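Long-range contacts in alpha-L-arabinosidase (PDB 6D25), which probably hydrolyses alpha-L-arabinofuranosyl side chains of arabinoxylan as a trimeric family GH51 enzyme able to cope with internally di-substituted xylose units: residues Q342-R347 / L391-H396; T281-A286 / P476-Y481; G338-Q343 / N376-M381. All blocks are in the same frame, centred on the assembly; numbering follows the deposited sequence.

Contact 1. Residues Q342-R347 / L391-H396; sequences QQNSLR and LTPTYH
The flat carboxamide of N344 meets the N-terminal end of helix 393-400 with both its rim and its face. T394 OG1 comes in at the oxygen end, in the carbonyl plane, and donates along a lone pair of N344 OD1 over 2.8 Å, while T394 N reaches the same oxygen from 36° above that plane, a longer bond of 3.3 Å. T392 CB lies over the face, 3.4 Å from N344 CG, and its methyl CG2 packs against N344 CB. With CG anti to the backbone N (chi1 -161°), the amide is carried across to the helix start, and the two bonds to OD1 restrict its rotation. T394 OG1 has a further partner in Q379, which donates to it through NE2.

Two helices begin side by side here, each with its N-cap. T392 caps helix 393-400, its OG1 accepting from Y395 N at 3.2 Å while also bonded to A380 O; S345 caps helix 346-361 more weakly, through OG to R347 N. In the alpha/beta barrel of this family, helix 346-361 makes the crossover between the parallel strands 319-325 and 366-371.

P393, the first residue of its helix, packs against the N344-S345 backbone. Its CD stands 3.1 Å from N344 O and its CB 3.5 Å from S345 O, so the pyrrolidine ring edges along two successive carbonyls. Behind N344, the Q343 side chain curls back so that OE1 takes the N-H of N344, in the carbonyl plane and on a lone pair, at 2.9 Å.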
loop_
_atom_site.group_PDB
_atom_site.type_symbol
_atom_site.label_atom_id
_atom_site.label_comp_id
_atom_site.label_asym_id
_atom_site.label_seq_id
_atom_site.Cartn_x
_atom_site.Cartn_y
_atom_site.Cartn_z
ATOM N N GLN A 342 -28.291 -4.906 22.587
ATOM C CA GLN A 342 -28.470 -4.383 23.926
ATOM C C GLN A 342 -29.843 -3.691 23.968
ATOM O O GLN A 342 -30.353 -3.261 22.927
ATOM C CB GLN A 342 -27.327 -3.433 24.290
ATOM C CG GLN A 342 -27.213 -2.219 23.374
ATOM C CD GLN A 342 -25.951 -1.386 23.546
ATOM O OE1 GLN A 342 -24.867 -1.939 23.747
ATOM N NE2 GLN A 342 -26.076 -0.074 23.439
ATOM N N GLN A 343 -30.407 -3.565 25.160
ATOM C CA GLN A 343 -31.632 -2.814 25.322
ATOM C C GLN A 343 -31.290 -1.319 25.392
ATOM O O GLN A 343 -30.109 -0.866 25.346
ATOM C CB GLN A 343 -32.455 -3.307 26.537
ATOM C CG GLN A 343 -33.638 -4.199 26.169
ATOM C CD GLN A 343 -34.733 -3.463 25.425
ATOM O OE1 GLN A 343 -34.645 -2.252 25.238
ATOM N NE2 GLN A 343 -35.769 -4.178 24.980
ATOM N N ASN A 344 -32.360 -0.542 25.380
ATOM C CA ASN A 344 -32.330 0.898 25.169
ATOM C C ASN A 344 -33.346 1.493 26.145
ATOM O O ASN A 344 -34.556 1.265 25.982
ATOM C CB ASN A 344 -32.650 1.156 23.699
ATOM C CG ASN A 344 -32.247 2.514 23.186
ATOM O OD1 ASN A 344 -32.733 3.557 23.705
ATOM N ND2 ASN A 344 -31.472 2.504 22.115
ATOM N N SER A 345 -32.832 2.141 27.208
ATOM C CA SER A 345 -33.645 2.546 28.326
ATOM C C SER A 345 -33.757 4.070 28.380
ATOM O O SER A 345 -33.187 4.792 27.564
ATOM C CB SER A 345 -33.054 2.013 29.623
ATOM O OG SER A 345 -31.902 2.766 29.973
ATOM N N LEU A 346 -34.479 4.550 29.390
ATOM C CA LEU A 346 -34.534 5.997 29.647
ATOM C C LEU A 346 -33.114 6.592 29.754
ATOM O O LEU A 346 -32.881 7.758 29.336
ATOM C CB LEU A 346 -35.339 6.265 30.912
ATOM C CG LEU A 346 -35.516 7.730 31.296
ATOM C CD1 LEU A 346 -36.229 8.526 30.204
ATOM C CD2 LEU A 346 -36.251 7.828 32.651
ATOM N N ARG A 347 -32.183 5.825 30.308
ATOM C CA ARG A 347 -30.789 6.285 30.426
ATOM C C ARG A 347 -30.222 6.638 29.026
ATOM O O ARG A 347 -29.525 7.641 28.836
ATOM C CB ARG A 347 -29.960 5.194 31.106
ATOM C CG ARG A 347 -28.508 5.584 31.381
ATOM C CD ARG A 347 -27.732 4.502 32.113
ATOM N NE ARG A 347 -27.739 3.239 31.398
ATOM C CZ ARG A 347 -27.245 2.091 31.901
ATOM N NH1 ARG A 347 -26.536 2.104 33.022
ATOM N NH2 ARG A 347 -27.508 0.946 31.292
ATOM N N LEU A 391 -39.950 0.859 18.827
ATOM C CA LEU A 391 -39.235 2.116 18.813
ATOM C C LEU A 391 -38.594 2.328 20.192
ATOM O O LEU A 391 -39.248 2.176 21.199
ATOM C CB LEU A 391 -40.212 3.258 18.526
ATOM C CG LEU A 391 -41.004 3.146 17.225
ATOM C CD1 LEU A 391 -41.963 4.300 17.050
ATOM C CD2 LEU A 391 -40.059 3.177 16.048
ATOM N N THR A 392 -37.331 2.697 20.211
ATOM C CA THR A 392 -36.598 2.823 21.483
ATOM C C THR A 392 -36.773 4.236 22.065
ATOM O O THR A 392 -37.148 5.178 21.381
ATOM C CB THR A 392 -35.112 2.527 21.280
ATOM O OG1 THR A 392 -34.556 3.569 20.469
ATOM C CG2 THR A 392 -34.888 1.154 20.669
ATOM N N PRO A 393 -36.426 4.397 23.339
ATOM C CA PRO A 393 -36.364 5.715 23.925
ATOM C C PRO A 393 -35.472 6.669 23.126
ATOM O O PRO A 393 -35.794 7.848 23.002
ATOM C CB PRO A 393 -35.835 5.490 25.350
ATOM C CG PRO A 393 -36.328 4.127 25.662
ATOM C CD PRO A 393 -36.148 3.370 24.353
ATOM N N THR A 394 -34.386 6.162 22.568
ATOM C CA THR A 394 -33.461 6.984 21.806
ATOM C C THR A 394 -34.148 7.510 20.545
ATOM O O THR A 394 -33.975 8.671 20.202
ATOM C CB THR A 394 -32.190 6.194 21.459
ATOM O OG1 THR A 394 -31.546 5.827 22.667
ATOM C CG2 THR A 394 -31.236 6.970 20.572
ATOM N N TYR A 395 -34.917 6.683 19.851
ATOM C CA TYR A 395 -35.717 7.110 18.697
ATOM C C TYR A 395 -36.533 8.349 19.033
ATOM O O TYR A 395 -36.595 9.308 18.241
ATOM C CB TYR A 395 -36.650 5.990 18.244
ATOM C CG TYR A 395 -37.600 6.344 17.132
ATOM C CD1 TYR A 395 -38.836 6.916 17.364
ATOM C CD2 TYR A 395 -37.260 6.096 15.811
ATOM C CE1 TYR A 395 -39.699 7.251 16.332
ATOM C CE2 TYR A 395 -38.124 6.394 14.769
ATOM C CZ TYR A 395 -39.359 6.965 15.026
ATOM O OH TYR A 395 -40.194 7.250 13.971
ATOM N N HIS A 396 -37.194 8.303 20.188
ATOM C CA HIS A 396 -38.081 9.390 20.596
ATOM C C HIS A 396 -37.276 10.667 20.829
ATOM O O HIS A 396 -37.810 11.758 20.611
ATOM C CB HIS A 396 -38.879 9.001 21.834
ATOM C CG HIS A 396 -39.813 7.869 21.576
ATOM N ND1 HIS A 396 -40.713 7.867 20.517
ATOM C CD2 HIS A 396 -39.997 6.692 22.223
ATOM C CE1 HIS A 396 -41.444 6.770 20.566
ATOM N NE2 HIS A 396 -40.978 6.011 21.563
#

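Contact 2. Residues T281-A286 / P476-Y481; sequences TTFDEA and PAIATY
T281-E285 and I478-Y481 run antiparallel, their end-to-end directions 171° apart, yet no direct hydrogen bond joins them: one water donates to both T281 O (2.6 Å) and A479 O (3.1 Å). The side chains do the rest. The methyl of A479 sits over one face of the F283 ring, a CH-pi contact with CB 3.9 Å from the ring centroid and 19° off its normal. The opposite face takes the guanidinium of R347 in a cation-pi interaction, and the ring is thus held between an apolar and a charged partner.

This is a join between domains. It links the segment leading into barrel helix 285-312, N-capped by D284 through A287 N, to a loop that follows strand 468-473 of the C-terminal beta-sandwich. E285 adds a second link to that sandwich by bonding Y419 OH on strand 407-421.

I478 extends the apolar patch, its CG1 lying 3.9 Å from F283 CE1. F283 reaches this patch because chi1 of 49° puts CG between the backbone N and the carbonyl carbon. At the other end T281 leans on Y481, T281 CB lying 3.7 Å from Y481 CE2. The methyl CG2 of T281 comes close to Y481 CZ. T480 OG1 donates to A477 O and braces the loop from within.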
loop_
_atom_site.group_PDB
_atom_site.type_symbol
_atom_site.label_atom_id
_atom_site.label_comp_id
_atom_site.label_asym_id
_atom_site.label_seq_id
_atom_site.Cartn_x
_atom_site.Cartn_y
_atom_site.Cartn_z
ATOM N N THR A 281 -30.148 -3.281 30.892
ATOM C CA THR A 281 -31.523 -3.451 31.381
ATOM C C THR A 281 -31.673 -3.155 32.875
ATOM O O THR A 281 -32.760 -2.809 33.280
ATOM C CB THR A 281 -32.042 -4.876 31.180
ATOM O OG1 THR A 281 -31.173 -5.785 31.865
ATOM C CG2 THR A 281 -32.143 -5.264 29.722
ATOM N N THR A 282 -30.618 -3.362 33.668
ATOM C CA THR A 282 -30.746 -3.443 35.115
ATOM C C THR A 282 -29.583 -2.663 35.728
ATOM O O THR A 282 -28.419 -3.019 35.510
ATOM C CB THR A 282 -30.678 -4.900 35.601
ATOM O OG1 THR A 282 -31.499 -5.714 34.766
ATOM C CG2 THR A 282 -31.090 -5.044 37.050
ATOM N N PHE A 283 -29.869 -1.597 36.447
ATOM C CA PHE A 283 -28.811 -0.781 36.969
ATOM C C PHE A 283 -29.335 0.087 38.111
ATOM O O PHE A 283 -30.514 0.400 38.178
ATOM C CB PHE A 283 -28.208 0.102 35.871
ATOM C CG PHE A 283 -29.188 0.885 35.028
ATOM C CD1 PHE A 283 -29.621 2.133 35.411
ATOM C CD2 PHE A 283 -29.644 0.367 33.815
ATOM C CE1 PHE A 283 -30.515 2.821 34.619
ATOM C CE2 PHE A 283 -30.537 1.066 33.025
ATOM C CZ PHE A 283 -30.975 2.295 33.425
ATOM N N ASP A 284 -28.404 0.502 38.947
ATOM C CA ASP A 284 -28.707 1.334 40.090
ATOM C C ASP A 284 -28.281 2.784 39.791
ATOM O O ASP A 284 -27.831 3.120 38.675
ATOM C CB ASP A 284 -28.047 0.785 41.353
ATOM C CG ASP A 284 -26.526 0.757 41.324
ATOM O OD1 ASP A 284 -25.900 1.375 40.420
ATOM O OD2 ASP A 284 -25.981 0.055 42.203
ATOM N N GLU A 285 -28.413 3.655 40.782
ATOM C CA GLU A 285 -28.187 5.073 40.551
ATOM C C GLU A 285 -26.705 5.322 40.248
ATOM O O GLU A 285 -26.410 6.240 39.480
ATOM C CB GLU A 285 -28.640 5.895 41.749
ATOM C CG GLU A 285 -28.534 7.393 41.541
ATOM C CD GLU A 285 -29.207 8.238 42.615
ATOM O OE1 GLU A 285 -29.771 7.633 43.590
ATOM O OE2 GLU A 285 -29.129 9.496 42.541
ATOM N N ALA A 286 -25.798 4.560 40.882
ATOM C CA ALA A 286 -24.343 4.697 40.605
ATOM C C ALA A 286 -24.054 4.478 39.106
ATOM O O ALA A 286 -23.326 5.260 38.501
ATOM C CB ALA A 286 -23.547 3.736 41.472
ATOM N N PRO A 476 -41.572 6.032 34.952
ATOM C CA PRO A 476 -41.638 5.943 36.413
ATOM C C PRO A 476 -40.290 5.530 37.038
ATOM O O PRO A 476 -39.950 6.047 38.099
ATOM C CB PRO A 476 -42.746 4.908 36.691
ATOM C CG PRO A 476 -43.476 4.753 35.363
ATOM C CD PRO A 476 -42.450 5.056 34.297
ATOM N N ALA A 477 -39.490 4.740 36.343
ATOM C CA ALA A 477 -38.209 4.271 36.905
ATOM C C ALA A 477 -37.078 4.527 35.897
ATOM O O ALA A 477 -37.313 4.481 34.688
ATOM C CB ALA A 477 -38.307 2.805 37.286
ATOM N N ILE A 478 -35.866 4.759 36.397
ATOM C CA ILE A 478 -34.729 5.055 35.513
ATOM C C ILE A 478 -34.443 3.888 34.560
ATOM O O ILE A 478 -34.021 4.101 33.426
ATOM C CB ILE A 478 -33.470 5.468 36.294
ATOM C CG1 ILE A 478 -32.987 4.392 37.261
ATOM C CG2 ILE A 478 -33.693 6.800 36.999
ATOM C CD1 ILE A 478 -31.705 4.764 37.987
ATOM N N ALA A 479 -34.611 2.651 35.026
ATOM C CA ALA A 479 -34.270 1.486 34.210
ATOM C C ALA A 479 -35.514 0.982 33.470
ATOM O O ALA A 479 -35.953 -0.173 33.719
ATOM C CB ALA A 479 -33.719 0.398 35.101
ATOM N N THR A 480 -36.209 1.835 32.755
ATOM C CA THR A 480 -37.385 1.408 32.012
ATOM C C THR A 480 -36.973 1.409 30.543
ATOM O O THR A 480 -36.263 2.317 30.105
ATOM C CB THR A 480 -38.586 2.347 32.243
ATOM O OG1 THR A 480 -38.809 2.511 33.644
ATOM C CG2 THR A 480 -39.851 1.862 31.580
ATOM N N TYR A 481 -37.430 0.402 29.800
ATOM C CA TYR A 481 -37.162 0.308 28.386
ATOM C C TYR A 481 -38.418 -0.233 27.686
ATOM O O TYR A 481 -39.335 -0.671 28.322
ATOM C CB TYR A 481 -35.930 -0.581 28.138
ATOM C CG TYR A 481 -35.961 -1.936 28.811
ATOM C CD1 TYR A 481 -36.580 -3.017 28.213
ATOM C CD2 TYR A 481 -35.327 -2.148 30.017
ATOM C CE1 TYR A 481 -36.595 -4.270 28.798
ATOM C CE2 TYR A 481 -35.356 -3.380 30.648
ATOM C CZ TYR A 481 -35.953 -4.451 30.009
ATOM O OH TYR A 481 -35.991 -5.678 30.562
HETATM O O HOH W 1 -34.988 -3.041 34.535
#

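Contact 3. Residues G338-Q343 / N376-M381; sequences GFLQQQ and NVLQAM
One direct backbone hydrogen bond joins L340 to L378: L378 N donates to L340 O over 3.0 Å with an N-H...O angle of 165°, nearly along the C=O axis. L340 and L378 both have positive phi, as does N376, so the loops bend sharply where they meet. Immediately beyond L378, Q379 is the centre of an inverse gamma turn, closed by a weak bond from A380 N to L378 O.

Ordered water supplies most of the remaining polar contact. One molecule donates to F339 O (2.7 Å) and N376 O (2.9 Å) and accepts from Q341 NE2, tying three groups together at one end. Two more lie between Q342 and L378; the first accepts from Q342 N at 3.0 Å, and both come close to L378 O.

Apolar packing is led by L340 and L378, whose side chains lie side by side and point the same way, with L340 CD1 3.8 Å from L378 CG. L340 CB also approaches V377 CG1. A glycerol, probably from the crystallisation liquor, lies about 4 Å from the L378 side chain.

Flat groups overlap as well. The side-chain amide of Q342 lies over the L378-Q379 peptide, NE2 being 3.3 Å from L378 C, without a hydrogen bond to the carbonyl. Its own polar atoms are used on Y329 N and T327 O, which fix the amide's rotation above the peptide.

The two loops follow the parallel barrel strands 319-325 and 366-371, at the ends where the active site of an alpha/beta barrel lies. The first loop leads on into helix 346-361, against which Q379 packs through D348 and V351, and the second enters strand 382-385.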
loop_
_atom_site.group_PDB
_atom_site.type_symbol
_atom_site.label_atom_id
_atom_site.label_comp_id
_atom_site.label_asym_id
_atom_site.label_seq_id
_atom_site.Cartn_x
_atom_site.Cartn_y
_atom_site.Cartn_z
ATOM N N GLY A 338 -21.116 -11.141 19.294
ATOM C CA GLY A 338 -20.653 -10.440 18.112
ATOM C C GLY A 338 -21.765 -9.651 17.416
ATOM O O GLY A 338 -21.460 -8.938 16.447
ATOM N N PHE A 339 -23.022 -9.687 17.887
ATOM C CA PHE A 339 -24.149 -8.967 17.233
ATOM C C PHE A 339 -24.518 -7.660 17.947
ATOM O O PHE A 339 -25.399 -6.940 17.489
ATOM C CB PHE A 339 -25.380 -9.872 17.177
ATOM C CG PHE A 339 -25.310 -11.029 16.215
ATOM C CD1 PHE A 339 -24.157 -11.301 15.493
ATOM C CD2 PHE A 339 -26.412 -11.847 16.029
ATOM C CE1 PHE A 339 -24.130 -12.344 14.568
ATOM C CE2 PHE A 339 -26.371 -12.912 15.135
ATOM C CZ PHE A 339 -25.237 -13.133 14.376
ATOM N N LEU A 340 -23.843 -7.384 19.065
ATOM C CA LEU A 340 -23.971 -6.133 19.820
ATOM C C LEU A 340 -25.441 -5.783 20.105
ATOM O O LEU A 340 -25.825 -4.633 19.949
ATOM C CB LEU A 340 -23.285 -5.015 19.058
ATOM C CG LEU A 340 -21.808 -5.216 18.746
ATOM C CD1 LEU A 340 -21.223 -3.930 18.183
ATOM C CD2 LEU A 340 -20.993 -5.713 19.948
ATOM N N GLN A 341 -26.223 -6.740 20.593
ATOM C CA GLN A 341 -27.614 -6.495 20.894
ATOM C C GLN A 341 -27.738 -6.095 22.358
ATOM O O GLN A 341 -27.313 -6.821 23.244
ATOM C CB GLN A 341 -28.467 -7.723 20.575
ATOM C CG GLN A 341 -28.362 -8.104 19.109
ATOM C CD GLN A 341 -29.166 -9.318 18.714
ATOM O OE1 GLN A 341 -29.589 -10.121 19.570
ATOM N NE2 GLN A 341 -29.354 -9.453 17.398
ATOM N N GLN A 342 -28.291 -4.906 22.587
ATOM C CA GLN A 342 -28.470 -4.383 23.926
ATOM C C GLN A 342 -29.843 -3.691 23.968
ATOM O O GLN A 342 -30.353 -3.261 22.927
ATOM C CB GLN A 342 -27.327 -3.433 24.290
ATOM C CG GLN A 342 -27.213 -2.219 23.374
ATOM C CD GLN A 342 -25.951 -1.386 23.546
ATOM O OE1 GLN A 342 -24.867 -1.939 23.747
ATOM N NE2 GLN A 342 -26.076 -0.074 23.439
ATOM N N GLN A 343 -30.407 -3.565 25.160
ATOM C CA GLN A 343 -31.632 -2.814 25.322
ATOM C C GLN A 343 -31.290 -1.319 25.392
ATOM O O GLN A 343 -30.109 -0.866 25.346
ATOM C CB GLN A 343 -32.455 -3.307 26.537
ATOM C CG GLN A 343 -33.638 -4.199 26.169
ATOM C CD GLN A 343 -34.733 -3.463 25.425
ATOM O OE1 GLN A 343 -34.645 -2.252 25.238
ATOM N NE2 GLN A 343 -35.769 -4.178 24.980
ATOM N N ASN A 376 -31.271 -2.615 15.690
ATOM C CA ASN A 376 -30.870 -3.907 16.307
ATOM C C ASN A 376 -29.430 -3.921 16.846
ATOM O O ASN A 376 -29.002 -4.987 17.315
ATOM C CB ASN A 376 -31.059 -5.066 15.327
ATOM C CG ASN A 376 -32.519 -5.406 15.140
ATOM O OD1 ASN A 376 -33.297 -5.215 16.092
ATOM N ND2 ASN A 376 -32.875 -5.917 13.966
ATOM N N VAL A 377 -28.682 -2.826 16.760
ATOM C CA VAL A 377 -27.231 -2.850 17.053
ATOM C C VAL A 377 -26.910 -1.615 17.902
ATOM O O VAL A 377 -27.289 -0.480 17.546
ATOM C CB VAL A 377 -26.420 -2.814 15.747
ATOM C CG1 VAL A 377 -24.944 -2.604 15.996
ATOM C CG2 VAL A 377 -26.653 -4.077 14.925
ATOM N N LEU A 378 -26.204 -1.857 18.998
ATOM C CA LEU A 378 -25.776 -0.813 19.919
ATOM C C LEU A 378 -26.964 0.092 20.286
ATOM O O LEU A 378 -27.969 -0.462 20.639
ATOM C CB LEU A 378 -24.562 -0.088 19.322
ATOM C CG LEU A 378 -23.274 -0.918 19.333
ATOM C CD1 LEU A 378 -22.164 -0.238 18.560
ATOM C CD2 LEU A 378 -22.805 -1.220 20.745
ATOM N N GLN A 379 -26.839 1.425 20.233
ATOM C CA GLN A 379 -27.873 2.335 20.773
ATOM C C GLN A 379 -28.914 2.601 19.683
ATOM O O GLN A 379 -29.023 3.730 19.185
ATOM C CB GLN A 379 -27.272 3.643 21.292
ATOM C CG GLN A 379 -28.288 4.455 22.093
ATOM C CD GLN A 379 -27.746 5.714 22.741
ATOM O OE1 GLN A 379 -26.524 5.880 22.872
ATOM N NE2 GLN A 379 -28.648 6.585 23.179
ATOM N N ALA A 380 -29.701 1.572 19.349
ATOM C CA ALA A 380 -30.503 1.571 18.146
ATOM C C ALA A 380 -31.736 2.480 18.219
ATOM O O ALA A 380 -32.267 2.780 19.299
ATOM C CB ALA A 380 -30.929 0.161 17.873
ATOM N N MET A 381 -32.217 2.895 17.029
ATOM C CA MET A 381 -33.502 3.560 16.920
ATOM C C MET A 381 -34.644 2.556 17.098
ATOM O O MET A 381 -35.708 2.876 17.631
ATOM C CB MET A 381 -33.696 4.207 15.541
ATOM C CG MET A 381 -32.719 5.272 15.157
ATOM S SD MET A 381 -32.494 6.581 16.409
ATOM C CE MET A 381 -31.037 5.996 17.214
HETATM O O HOH W 2 -27.683 -7.209 16.016
HETATM O O HOH W 3 -28.914 -3.259 20.204
HETATM O O HOH W 4 -30.560 -0.673 21.838
#

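From the N terminus, T281-A286 comes first, at the entrance to helix 285-312, and finds its partner only at P476-Y481; contact 2 therefore closes a loop spanning both other contacts and ties barrel to beta-sandwich. Inside it, contacts 3 and 1 start from one continuous run, sharing Q342 and Q343. Contact 3 closes first, at N376-M381 after strand 366-371, and contact 1 later, at L391-H396 beyond the short strands 382-385 and 388-391. They also touch directly: Y395 CB packs 3.3 Å from M381 O. Contacts 1 and 2 meet where L346 N lies 2.9 Å from T480 O, at the start of helix 346-361.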